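Local coordinates for uncharacterized protein (Legionella longbeachae NSW150, PDB 4JZA), which probably removes the 3-phosphate from phosphatidylinositol 3-phosphate, a phosphoinositide phosphatase activity linked to lipid metabolism in pathogen-host interaction, at residues 4-12 with 27-36. Sequence-based numbering, arbitrary orientation.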
loop_
_atom_site.group_PDB
_atom_site.type_symbol
_atom_site.label_atom_id
_atom_site.label_comp_id
_atom_site.label_asym_id
_atom_site.label_seq_id
_atom_site.Cartn_x
_atom_site.Cartn_y
_atom_site.Cartn_z
ATOM N N GLY A 4 1.195 20.750 -9.833
ATOM C CA GLY A 4 1.305 21.985 -9.099
ATOM C C GLY A 4 2.341 21.926 -8.009
ATOM O O GLY A 4 3.084 20.934 -7.885
ATOM N N ILE A 5 2.400 23.017 -7.236
ATOM C CA ILE A 5 3.436 23.231 -6.267
ATOM C C ILE A 5 2.885 23.874 -4.998
ATOM O O ILE A 5 2.127 24.841 -5.043
ATOM C CB ILE A 5 4.539 24.150 -6.817
ATOM C CG1 ILE A 5 4.978 23.711 -8.214
ATOM C CG2 ILE A 5 5.754 24.147 -5.875
ATOM C CD1 ILE A 5 5.642 24.793 -9.036
ATOM N N ILE A 6 3.286 23.319 -3.865
ATOM C CA ILE A 6 2.942 23.880 -2.593
ATOM C C ILE A 6 4.196 24.387 -1.913
ATOM O O ILE A 6 5.216 23.680 -1.810
ATOM C CB ILE A 6 2.305 22.816 -1.725
ATOM C CG1 ILE A 6 0.990 22.348 -2.389
ATOM C CG2 ILE A 6 2.098 23.340 -0.332
ATOM C CD1 ILE A 6 0.093 21.465 -1.531
ATOM N N VAL A 7 4.127 25.624 -1.464
ATOM C CA VAL A 7 5.206 26.220 -0.722
ATOM C C VAL A 7 4.677 26.431 0.677
ATOM O O VAL A 7 3.654 27.078 0.867
ATOM C CB VAL A 7 5.612 27.557 -1.321
ATOM C CG1 VAL A 7 6.645 28.234 -0.443
ATOM C CG2 VAL A 7 6.140 27.357 -2.746
ATOM N N ARG A 8 5.356 25.814 1.637
ATOM C CA ARG A 8 4.978 25.854 3.016
ATOM C C ARG A 8 5.819 26.918 3.615
ATOM O O ARG A 8 7.047 26.936 3.455
ATOM C CB ARG A 8 5.263 24.524 3.694
ATOM C CG ARG A 8 4.434 23.390 3.102
ATOM C CD ARG A 8 4.795 22.062 3.691
ATOM N NE ARG A 8 4.553 22.069 5.114
ATOM C CZ ARG A 8 5.512 21.981 6.038
ATOM N NH1 ARG A 8 6.816 21.873 5.734
ATOM N NH2 ARG A 8 5.183 21.993 7.306
ATOM N N VAL A 9 5.145 27.735 4.402
ATOM C CA VAL A 9 5.646 28.998 4.842
ATOM C C VAL A 9 5.293 29.159 6.318
ATOM O O VAL A 9 4.188 28.936 6.683
ATOM C CB VAL A 9 4.974 30.010 3.929
ATOM C CG1 VAL A 9 4.450 31.206 4.676
ATOM C CG2 VAL A 9 5.918 30.397 2.809
ATOM N N PRO A 10 6.243 29.492 7.183
ATOM C CA PRO A 10 5.878 29.573 8.573
ATOM C C PRO A 10 4.766 30.537 8.830
ATOM O O PRO A 10 4.698 31.593 8.207
ATOM C CB PRO A 10 7.145 30.080 9.271
ATOM C CG PRO A 10 8.059 30.482 8.206
ATOM C CD PRO A 10 7.682 29.678 7.007
ATOM N N HIS A 11 3.927 30.172 9.793
ATOM C CA HIS A 11 2.792 30.961 10.157
ATOM C C HIS A 11 3.232 32.325 10.626
ATOM O O HIS A 11 4.152 32.442 11.435
ATOM C CB HIS A 11 1.998 30.288 11.252
ATOM C CG HIS A 11 0.969 31.178 11.864
ATOM N ND1 HIS A 11 -0.258 31.414 11.269
ATOM C CD2 HIS A 11 0.991 31.907 13.007
ATOM C CE1 HIS A 11 -0.952 32.241 12.032
ATOM N NE2 HIS A 11 -0.219 32.551 13.092
ATOM N N GLY A 12 2.558 33.335 10.077
ATOM C CA GLY A 12 2.698 34.700 10.511
ATOM C C GLY A 12 3.982 35.390 10.111
ATOM O O GLY A 12 4.431 36.300 10.805
ATOM N N PHE A 27 8.844 28.594 -9.222
ATOM C CA PHE A 27 7.730 27.669 -8.892
ATOM C C PHE A 27 6.388 28.171 -9.427
ATOM O O PHE A 27 5.449 28.411 -8.652
ATOM C CB PHE A 27 7.657 27.487 -7.359
ATOM C CG PHE A 27 8.926 26.953 -6.761
ATOM C CD1 PHE A 27 9.461 25.760 -7.220
ATOM C CD2 PHE A 27 9.594 27.643 -5.779
ATOM C CE1 PHE A 27 10.629 25.257 -6.695
ATOM C CE2 PHE A 27 10.763 27.148 -5.234
ATOM C CZ PHE A 27 11.273 25.950 -5.690
ATOM N N PRO A 28 6.283 28.321 -10.761
ATOM C CA PRO A 28 5.141 29.001 -11.358
ATOM C C PRO A 28 3.834 28.279 -11.032
ATOM O O PRO A 28 3.771 27.025 -11.067
ATOM C CB PRO A 28 5.438 28.957 -12.867
ATOM C CG PRO A 28 6.827 28.402 -13.018
ATOM C CD PRO A 28 7.105 27.633 -11.774
ATOM N N GLY A 29 2.818 29.066 -10.680
ATOM C CA GLY A 29 1.554 28.520 -10.247
ATOM C C GLY A 29 1.508 28.042 -8.799
ATOM O O GLY A 29 0.549 27.411 -8.407
ATOM N N TYR A 30 2.520 28.320 -7.987
ATOM C CA TYR A 30 2.569 27.742 -6.635
ATOM C C TYR A 30 1.431 28.187 -5.738
ATOM O O TYR A 30 0.905 29.248 -5.905
ATOM C CB TYR A 30 3.900 28.068 -5.946
ATOM C CG TYR A 30 4.018 29.481 -5.440
ATOM C CD1 TYR A 30 3.492 29.848 -4.204
ATOM C CD2 TYR A 30 4.662 30.436 -6.171
ATOM C CE1 TYR A 30 3.592 31.145 -3.712
ATOM C CE2 TYR A 30 4.778 31.745 -5.685
ATOM C CZ TYR A 30 4.232 32.095 -4.458
ATOM O OH TYR A 30 4.348 33.388 -3.993
ATOM N N ILE A 31 1.081 27.350 -4.768
ATOM C CA ILE A 31 0.093 27.659 -3.749
ATOM C C ILE A 31 0.843 27.792 -2.433
ATOM O O ILE A 31 1.760 27.036 -2.159
ATOM C CB ILE A 31 -0.879 26.509 -3.562
ATOM C CG1 ILE A 31 -1.395 26.018 -4.899
ATOM C CG2 ILE A 31 -2.033 26.925 -2.678
ATOM C CD1 ILE A 31 -2.214 27.045 -5.653
ATOM N N LEU A 32 0.435 28.746 -1.612
ATOM C CA LEU A 32 0.998 28.920 -0.293
ATOM C C LEU A 32 0.221 28.119 0.692
ATOM O O LEU A 32 -0.992 28.011 0.593
ATOM C CB LEU A 32 0.923 30.361 0.176
ATOM C CG LEU A 32 2.023 31.237 -0.381
ATOM C CD1 LEU A 32 1.714 32.703 -0.116
ATOM C CD2 LEU A 32 3.353 30.821 0.238
ATOM N N GLU A 33 0.953 27.582 1.659
ATOM C CA GLU A 33 0.403 26.811 2.764
ATOM C C GLU A 33 1.146 27.160 4.018
ATOM O O GLU A 33 2.359 27.236 4.023
ATOM C CB GLU A 33 0.583 25.343 2.478
ATOM C CG GLU A 33 -0.070 24.430 3.467
ATOM C CD GLU A 33 -0.180 23.053 2.896
ATOM O OE1 GLU A 33 0.430 22.134 3.465
ATOM O OE2 GLU A 33 -0.835 22.931 1.848
ATOM N N THR A 34 0.414 27.360 5.089
ATOM C CA THR A 34 1.008 27.777 6.337
ATOM C C THR A 34 1.321 26.604 7.249
ATOM O O THR A 34 0.506 25.647 7.348
ATOM C CB THR A 34 0.033 28.679 7.043
ATOM O OG1 THR A 34 0.123 29.946 6.421
ATOM C CG2 THR A 34 0.426 28.884 8.434
ATOM N N TYR A 35 2.478 26.651 7.921
ATOM C CA TYR A 35 2.767 25.684 9.005
ATOM C C TYR A 35 3.156 26.377 10.302
ATOM O O TYR A 35 3.510 27.540 10.297
ATOM C CB TYR A 35 3.847 24.675 8.593
ATOM C CG TYR A 35 5.260 25.226 8.409
ATOM C CD1 TYR A 35 5.641 25.888 7.246
ATOM C CD2 TYR A 35 6.231 25.027 9.370
ATOM C CE1 TYR A 35 6.940 26.347 7.075
ATOM C CE2 TYR A 35 7.536 25.465 9.195
ATOM C CZ TYR A 35 7.885 26.117 8.053
ATOM O OH TYR A 35 9.188 26.561 7.920
ATOM N N TYR A 36 3.076 25.640 11.406
ATOM C CA TYR A 36 3.387 26.139 12.750
ATOM C C TYR A 36 4.589 25.407 13.351
ATOM O O TYR A 36 5.142 24.505 12.739
ATOM C CB TYR A 36 2.164 25.943 13.636
ATOM C CG TYR A 36 0.939 26.619 13.067
ATOM C CD1 TYR A 36 0.193 26.024 12.034
ATOM C CD2 TYR A 36 0.526 27.849 13.557
ATOM C CE1 TYR A 36 -0.929 26.654 11.510
ATOM C CE2 TYR A 36 -0.590 28.480 13.054
ATOM C CZ TYR A 36 -1.314 27.888 12.030
ATOM O OH TYR A 36 -2.419 28.547 11.550
HETATM O O HOH W 1 0.117 24.917 -7.701
HETATM O O HOH W 2 1.615 22.243 6.031
#
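The ring of Y35 wedges between R8 and P10. The guanidinium of R8 lies off-centre over one face in a cation-pi contact, with CZ 4.4 Å from the ring centroid and the planes 31° apart. P10 CA sits over the opposite face. Y35 CG stands between backbone N and carbonyl carbon (chi1 68°), which turns the ring back across strand 5-10. R8 NE and E33 OE1 are bridged by a water. R8 NH1 bonds to T147 OG1 and NH2 to S602 O; Y35 OH bonds to L148 O. Nearby, I6 CG2 rests on the extended side chain of E33.

On the sheet face that carries V7, V9 and L32, L32 CD2 fits between V7 CG1 and V9 CG2, 3.7 Å from the latter. V7 CG2 leans on Y30 CD1. At one end, I5 CD1 presses against the start of the type II turn F27-Y30, 3.5 Å from F27 C. At the other, H11 and Y36 form an offset stack, centroids 4.6 Å apart.

Six backbone hydrogen bonds run from I31 N-I5 O to H11 N-Y35 O. They join the parallel strands of a beta-alpha-beta unit connected by helix 17-26. Strand 31-35 edges the mixed sheet; strand 5-10 lies between strands 31-35 and 144-150.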